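PDB 4EVS: putative ABC transporter subunit, substrate-binding component from Rhodopseudomonas palustris, which binds 4-hydroxybenzoate and probably delivers such lignin-derived benzoates to an ABC transporter as its solute-binding component. Local coordinates for residues 52-56 / 57-61. Numbering follows the deposited sequence.
Sequences EVSPN and PAQSK
N56 and Q59 join side-chain amides at the N-terminus of helix 57-69, a worked example of how, in a periplasmic binding protein fold, the loop of a beta-alpha connection, here after strand 43-51, meets the first turn of the helix that follows. N56 ND2 donates to Q59 OE1 at 2.9 Å, nearly straight (171°), in the carbonyl plane and on a lone pair, although the two amide planes stand 70° apart. A chi1 of -172° turns the N56 amide beside the helix start, where ND2 meets Q59. N56 sits at the N-cap position, but its side chain makes no capping bond; OD1 accepts from a water that in turn accepts from A58 N. Q59 N donates a bent bond to N56 O (3.0 Å). Were N56 replaced by an alanine, Q59 OE1 would probably lose its amide donor and the Q59 side chain be held less firmly. Deeper in, E52 CG lies 3.4 Å from S60 OG, while E52 OE2 accepts from N84 ND2 and F81 N, and OE1 from Y80 N. Y80 and F81 belong to the 4-hydroxybenzoate pocket, so E52 ties this loop to the binding site. Between loop and helix, one water, within donating distance of E52 O and N56 O, is hydrogen-bonded to S60 OG at 2.7 Å.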
loop_
_atom_site.group_PDB
_atom_site.type_symbol
_atom_site.label_atom_id
_atom_site.label_comp_id
_atom_site.label_asym_id
_atom_site.label_seq_id
_atom_site.Cartn_x
_atom_site.Cartn_y
_atom_site.Cartn_z
ATOM N N GLU A 52 -10.509 -2.893 -11.745
ATOM C CA GLU A 52 -10.782 -1.640 -11.074
ATOM C C GLU A 52 -10.508 -0.408 -11.974
ATOM O O GLU A 52 -11.217 0.589 -11.879
ATOM C CB GLU A 52 -9.854 -1.576 -9.848
ATOM C CG GLU A 52 -10.106 -0.463 -8.853
ATOM C CD GLU A 52 -9.249 -0.567 -7.599
ATOM O OE1 GLU A 52 -8.610 -1.640 -7.366
ATOM O OE2 GLU A 52 -9.189 0.456 -6.889
ATOM N N VAL A 53 -9.441 -0.501 -12.798
ATOM C CA VAL A 53 -8.978 0.530 -13.746
ATOM C C VAL A 53 -8.503 1.862 -13.144
ATOM O O VAL A 53 -7.366 2.300 -13.387
ATOM C CB VAL A 53 -9.963 0.815 -14.886
ATOM C CG1 VAL A 53 -9.311 1.807 -15.864
ATOM C CG2 VAL A 53 -10.347 -0.451 -15.616
ATOM N N SER A 54 -9.369 2.528 -12.395
ATOM C CA SER A 54 -9.088 3.902 -11.959
ATOM C C SER A 54 -9.826 4.200 -10.651
ATOM O O SER A 54 -10.653 3.381 -10.226
ATOM C CB SER A 54 -9.519 4.901 -13.033
ATOM O OG SER A 54 -10.880 5.045 -12.962
ATOM N N PRO A 55 -9.544 5.360 -10.017
ATOM C CA PRO A 55 -10.260 5.715 -8.818
ATOM C C PRO A 55 -11.659 6.190 -9.147
ATOM O O PRO A 55 -11.953 7.367 -9.056
ATOM C CB PRO A 55 -9.406 6.838 -8.206
ATOM C CG PRO A 55 -8.638 7.348 -9.233
ATOM C CD PRO A 55 -8.485 6.340 -10.321
ATOM N N ASN A 56 -12.490 5.261 -9.578
ATOM C CA ASN A 56 -13.814 5.511 -10.094
ATOM C C ASN A 56 -14.804 4.562 -9.462
ATOM O O ASN A 56 -15.049 3.429 -9.940
ATOM C CB ASN A 56 -13.858 5.387 -11.607
ATOM C CG ASN A 56 -15.166 5.831 -12.154
ATOM O OD1 ASN A 56 -15.763 6.723 -11.597
ATOM N ND2 ASN A 56 -15.592 5.238 -13.244
ATOM N N PRO A 57 -15.349 4.958 -8.329
ATOM C CA PRO A 57 -16.066 3.990 -7.510
ATOM C C PRO A 57 -17.268 3.271 -8.165
ATOM O O PRO A 57 -17.569 2.127 -7.790
ATOM C CB PRO A 57 -16.575 4.850 -6.362
ATOM C CG PRO A 57 -15.615 5.989 -6.262
ATOM C CD PRO A 57 -15.075 6.207 -7.602
ATOM N N ALA A 58 -17.955 3.903 -9.125
ATOM C CA ALA A 58 -19.041 3.235 -9.852
ATOM C C ALA A 58 -18.600 1.900 -10.441
ATOM O O ALA A 58 -19.359 0.915 -10.409
ATOM C CB ALA A 58 -19.672 4.167 -10.986
ATOM N N GLN A 59 -17.412 1.858 -11.031
ATOM C CA GLN A 59 -16.940 0.650 -11.653
ATOM C C GLN A 59 -16.718 -0.430 -10.585
ATOM O O GLN A 59 -17.217 -1.541 -10.710
ATOM C CB GLN A 59 -15.691 0.886 -12.517
ATOM C CG GLN A 59 -15.991 1.642 -13.808
ATOM C CD GLN A 59 -14.739 1.937 -14.596
ATOM O OE1 GLN A 59 -14.254 3.077 -14.624
ATOM N NE2 GLN A 59 -14.205 0.912 -15.252
ATOM N N SER A 60 -16.019 -0.102 -9.502
ATOM C CA SER A 60 -15.735 -1.084 -8.450
ATOM C C SER A 60 -16.965 -1.569 -7.718
ATOM O O SER A 60 -17.090 -2.762 -7.432
ATOM C CB SER A 60 -14.749 -0.509 -7.409
ATOM O OG SER A 60 -13.419 -0.470 -7.917
ATOM N N LYS A 61 -17.894 -0.678 -7.411
ATOM C CA LYS A 61 -19.136 -1.094 -6.780
ATOM C C LYS A 61 -19.896 -2.095 -7.688
ATOM O O LYS A 61 -20.326 -3.144 -7.206
ATOM C CB LYS A 61 -20.000 0.127 -6.423
ATOM C CG LYS A 61 -21.179 -0.167 -5.527
ATOM C CD LYS A 61 -22.130 1.016 -5.347
ATOM C CE LYS A 61 -23.282 0.628 -4.436
ATOM N NZ LYS A 61 -24.363 1.667 -4.360
HETATM O O HOH W 1 -13.246 1.200 -10.048
HETATM O O HOH W 2 -12.000 3.821 -15.263
HETATM O O HOH W 3 -17.868 6.606 -9.766
#